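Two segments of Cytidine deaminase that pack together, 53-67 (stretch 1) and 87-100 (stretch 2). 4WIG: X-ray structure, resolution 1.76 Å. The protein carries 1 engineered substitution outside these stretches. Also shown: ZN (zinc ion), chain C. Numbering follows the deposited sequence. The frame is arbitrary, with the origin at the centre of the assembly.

Stretch 1 (53-67) LTLCAECAVVCALHS
Stretch 2 (87-100) MPCGRCRQVLLEHG

Two helices, one beginning at A57 and the other at G90, run side by side in nearly the same direction, their axes 9.3 Å apart at closest approach and crossing at 21°. E58 lies opposite C92 (CA to CA 6.1 Å) and V62 opposite L96 (CA to CA 7.3 Å); 593 Å² is buried in all. At the N-terminal end, C56 and C89, each an N-cap residue, and C92 bind zinc through SG at 2.3 Å each, using chi1 m, p and m; water 2 is the fourth ligand at 1.9 Å. Thiolates from both stretches thus clamp the helix starts together.

E58 covers the most surface. Its CB points toward stretch 2, and with chi1 m and chi2 near 92° its OE2 reaches 3.3 Å from P88 CA and accepts from water 2 at 2.6 Å, a carboxylate suited to orienting a zinc-bound water in a deaminase. R91 (chi1 t) brings its guanidinium edge to C56, NH1 donating to C56 SG at 3.3 Å and weakly to T54 O at 3.4 Å.

H99 (chi1 m) closes the far end. Its ND1 donates to V95 O (3.1 Å), while V62 CG1 sits over one ring face, 3.8 Å from the centroid. V62 (chi1 t) also packs CG2 against V95 CG1 (3.9 Å) and L96 CD2 (4.0 Å), its branched side chain filling the apolar middle.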

# COMPACT_ATOMS: atom_id res chain seq x y z
N LEU A 53 1.81 5.97 0.66
CA LEU A 53 0.95 5.96 -0.53
C LEU A 53 1.76 6.23 -1.78
O LEU A 53 1.20 6.39 -2.87
CB LEU A 53 -0.19 6.97 -0.39
CG LEU A 53 -0.93 6.96 0.95
CD1 LEU A 53 -2.16 7.85 0.84
CD2 LEU A 53 -1.29 5.56 1.43
N THR A 54 3.08 6.22 -1.64
CA THR A 54 3.99 6.37 -2.76
C THR A 54 3.82 5.22 -3.74
O THR A 54 3.68 4.07 -3.33
CB THR A 54 5.45 6.44 -2.26
OG1 THR A 54 5.63 7.64 -1.49
CG2 THR A 54 6.43 6.43 -3.42
N LEU A 55 3.79 5.56 -5.03
CA LEU A 55 3.69 4.60 -6.12
C LEU A 55 5.06 4.33 -6.70
O LEU A 55 5.79 5.26 -7.01
CB LEU A 55 2.73 5.15 -7.19
CG LEU A 55 1.31 5.43 -6.68
CD1 LEU A 55 0.55 6.40 -7.57
CD2 LEU A 55 0.55 4.13 -6.54
N CYS A 56 5.43 3.05 -6.80
CA CYS A 56 6.70 2.65 -7.40
C CYS A 56 6.63 2.67 -8.92
O CYS A 56 5.58 2.39 -9.50
CB CYS A 56 7.07 1.23 -6.97
SG CYS A 56 7.76 1.10 -5.30
N ALA A 57 7.77 2.96 -9.55
CA ALA A 57 7.87 2.95 -11.01
C ALA A 57 7.39 1.65 -11.63
O ALA A 57 6.72 1.65 -12.66
CB ALA A 57 9.33 3.21 -11.42
N GLU A 58 7.77 0.53 -11.02
CA GLU A 58 7.45 -0.78 -11.54
C GLU A 58 5.94 -1.03 -11.49
O GLU A 58 5.39 -1.63 -12.42
CB GLU A 58 8.22 -1.87 -10.79
CG GLU A 58 9.72 -1.64 -10.73
CD GLU A 58 10.16 -0.89 -9.49
OE1 GLU A 58 9.74 0.27 -9.29
OE2 GLU A 58 10.95 -1.45 -8.70
N CYS A 59 5.28 -0.56 -10.43
CA CYS A 59 3.82 -0.60 -10.37
C CYS A 59 3.19 0.28 -11.45
O CYS A 59 2.19 -0.10 -12.04
CB CYS A 59 3.30 -0.19 -9.00
SG CYS A 59 3.67 -1.44 -7.75
N ALA A 60 3.78 1.45 -11.69
CA ALA A 60 3.34 2.33 -12.77
C ALA A 60 3.44 1.61 -14.14
O ALA A 60 2.56 1.76 -14.98
CB ALA A 60 4.13 3.63 -12.78
N VAL A 61 4.50 0.83 -14.35
CA VAL A 61 4.63 0.00 -15.55
C VAL A 61 3.46 -0.96 -15.73
O VAL A 61 2.93 -1.12 -16.85
CB VAL A 61 5.97 -0.78 -15.55
CG1 VAL A 61 5.97 -1.91 -16.56
CG2 VAL A 61 7.13 0.17 -15.82
N VAL A 62 3.04 -1.60 -14.64
CA VAL A 62 1.94 -2.54 -14.66
C VAL A 62 0.62 -1.83 -14.93
O VAL A 62 -0.20 -2.34 -15.66
CB VAL A 62 1.89 -3.34 -13.34
CG1 VAL A 62 0.56 -4.08 -13.18
CG2 VAL A 62 3.07 -4.30 -13.29
N CYS A 63 0.42 -0.64 -14.36
CA CYS A 63 -0.75 0.17 -14.71
C CYS A 63 -0.77 0.47 -16.21
O CYS A 63 -1.82 0.33 -16.87
CB CYS A 63 -0.77 1.46 -13.90
SG CYS A 63 -1.07 1.19 -12.14
N ALA A 64 0.38 0.89 -16.75
CA ALA A 64 0.51 1.17 -18.18
C ALA A 64 0.22 -0.07 -19.03
O ALA A 64 -0.41 0.04 -20.09
CB ALA A 64 1.89 1.71 -18.50
N LEU A 65 0.72 -1.22 -18.60
CA LEU A 65 0.47 -2.49 -19.28
C LEU A 65 -1.02 -2.68 -19.53
O LEU A 65 -1.44 -3.00 -20.65
CB LEU A 65 1.02 -3.65 -18.45
CG LEU A 65 0.67 -5.08 -18.85
CD1 LEU A 65 1.19 -5.40 -20.24
CD2 LEU A 65 1.22 -6.07 -17.83
N HIS A 66 -1.82 -2.48 -18.50
CA HIS A 66 -3.25 -2.75 -18.58
C HIS A 66 -4.08 -1.59 -19.12
O HIS A 66 -5.27 -1.76 -19.39
CB HIS A 66 -3.76 -3.29 -17.25
CG HIS A 66 -3.22 -4.65 -16.97
ND1 HIS A 66 -3.52 -5.73 -17.77
CD2 HIS A 66 -2.32 -5.09 -16.06
CE1 HIS A 66 -2.88 -6.79 -17.33
NE2 HIS A 66 -2.14 -6.43 -16.30
N SER A 67 -3.44 -0.44 -19.31
CA SER A 67 -4.07 0.69 -19.99
C SER A 67 -3.80 0.69 -21.50
O SER A 67 -4.41 1.48 -22.23
CB SER A 67 -3.54 1.99 -19.39
OG SER A 67 -3.96 2.11 -18.05
N MET A 87 17.43 -2.86 -8.26
CA MET A 87 16.62 -4.05 -8.06
C MET A 87 15.27 -3.60 -7.51
O MET A 87 15.23 -2.72 -6.63
CB MET A 87 17.27 -5.01 -7.06
CG MET A 87 18.51 -5.75 -7.54
SD MET A 87 18.21 -6.76 -8.99
CE MET A 87 18.80 -5.60 -10.21
N PRO A 88 14.17 -4.18 -8.01
CA PRO A 88 12.86 -3.78 -7.47
C PRO A 88 12.68 -4.12 -6.01
O PRO A 88 13.27 -5.09 -5.52
CB PRO A 88 11.87 -4.58 -8.31
CG PRO A 88 12.56 -4.78 -9.60
CD PRO A 88 14.03 -4.88 -9.30
N CYS A 89 11.87 -3.34 -5.31
CA CYS A 89 11.55 -3.63 -3.93
C CYS A 89 10.65 -4.85 -3.91
O CYS A 89 10.12 -5.24 -4.94
CB CYS A 89 10.86 -2.44 -3.24
SG CYS A 89 9.10 -2.18 -3.56
N GLY A 90 10.52 -5.45 -2.74
CA GLY A 90 9.78 -6.71 -2.59
C GLY A 90 8.35 -6.63 -3.08
O GLY A 90 7.84 -7.59 -3.66
N ARG A 91 7.70 -5.50 -2.82
CA ARG A 91 6.32 -5.25 -3.23
C ARG A 91 6.23 -5.36 -4.74
O ARG A 91 5.40 -6.09 -5.30
CB ARG A 91 5.87 -3.86 -2.73
CG ARG A 91 4.48 -3.39 -3.17
CD ARG A 91 4.53 -2.51 -4.40
NE ARG A 91 5.11 -1.19 -4.16
CZ ARG A 91 4.46 -0.16 -3.60
NH1 ARG A 91 5.08 1.00 -3.44
NH2 ARG A 91 3.21 -0.30 -3.18
N CYS A 92 7.12 -4.63 -5.40
CA CYS A 92 7.21 -4.65 -6.85
C CYS A 92 7.58 -6.02 -7.43
O CYS A 92 7.06 -6.40 -8.48
CB CYS A 92 8.19 -3.57 -7.32
SG CYS A 92 7.54 -1.92 -7.11
N ARG A 93 8.42 -6.78 -6.73
CA ARG A 93 8.69 -8.15 -7.17
C ARG A 93 7.39 -8.98 -7.20
O ARG A 93 7.14 -9.70 -8.16
CB ARG A 93 9.76 -8.82 -6.30
CG ARG A 93 11.13 -8.21 -6.52
CD ARG A 93 12.24 -8.86 -5.70
NE ARG A 93 13.38 -7.97 -5.61
CZ ARG A 93 14.59 -8.29 -5.15
NH1 ARG A 93 14.86 -9.52 -4.74
NH2 ARG A 93 15.53 -7.37 -5.10
N GLN A 94 6.54 -8.81 -6.19
CA GLN A 94 5.27 -9.55 -6.14
C GLN A 94 4.33 -9.07 -7.24
O GLN A 94 3.76 -9.88 -7.96
CB GLN A 94 4.59 -9.43 -4.77
CG GLN A 94 3.42 -10.40 -4.58
CD GLN A 94 3.85 -11.84 -4.26
OE1 GLN A 94 4.70 -12.08 -3.39
NE2 GLN A 94 3.24 -12.80 -4.94
N VAL A 95 4.20 -7.75 -7.40
CA VAL A 95 3.34 -7.19 -8.43
C VAL A 95 3.79 -7.64 -9.83
O VAL A 95 2.98 -8.09 -10.63
CB VAL A 95 3.25 -5.65 -8.33
CG1 VAL A 95 2.49 -5.07 -9.52
CG2 VAL A 95 2.56 -5.23 -7.04
N LEU A 96 5.09 -7.54 -10.12
CA LEU A 96 5.61 -7.92 -11.44
C LEU A 96 5.40 -9.42 -11.72
O LEU A 96 5.12 -9.83 -12.86
CB LEU A 96 7.08 -7.55 -11.57
CG LEU A 96 7.42 -6.06 -11.68
CD1 LEU A 96 8.92 -5.81 -11.56
CD2 LEU A 96 6.88 -5.52 -12.99
N LEU A 97 5.49 -10.25 -10.68
CA LEU A 97 5.32 -11.69 -10.83
C LEU A 97 3.93 -12.06 -11.37
O LEU A 97 3.79 -13.01 -12.15
CB LEU A 97 5.55 -12.39 -9.49
CG LEU A 97 5.66 -13.92 -9.56
CD1 LEU A 97 7.02 -14.33 -10.11
CD2 LEU A 97 5.42 -14.53 -8.20
N GLU A 98 2.93 -11.30 -10.95
CA GLU A 98 1.55 -11.48 -11.40
C GLU A 98 1.42 -11.32 -12.91
O GLU A 98 0.54 -11.92 -13.54
CB GLU A 98 0.66 -10.45 -10.70
CG GLU A 98 -0.83 -10.61 -10.91
CD GLU A 98 -1.45 -11.68 -10.03
OE1 GLU A 98 -2.36 -12.37 -10.52
OE2 GLU A 98 -1.03 -11.84 -8.86
N HIS A 99 2.29 -10.49 -13.49
CA HIS A 99 2.16 -10.08 -14.89
C HIS A 99 3.23 -10.60 -15.83
O HIS A 99 3.08 -10.51 -17.04
CB HIS A 99 2.04 -8.57 -14.93
CG HIS A 99 0.85 -8.09 -14.17
ND1 HIS A 99 0.93 -7.58 -12.89
CD2 HIS A 99 -0.46 -8.20 -14.46
CE1 HIS A 99 -0.30 -7.34 -12.45
NE2 HIS A 99 -1.15 -7.70 -13.39
N GLY A 100 4.30 -11.16 -15.27
CA GLY A 100 5.37 -11.76 -16.06
C GLY A 100 5.84 -13.13 -15.60
O GLY A 100 6.56 -13.81 -16.33
ZN ZN C . 8.80 -0.95 -5.49
O HOH W 1 2.31 2.27 -1.80
O HOH W 2 10.57 -0.79 -6.24
O HOH W 3 13.49 -0.00 -7.36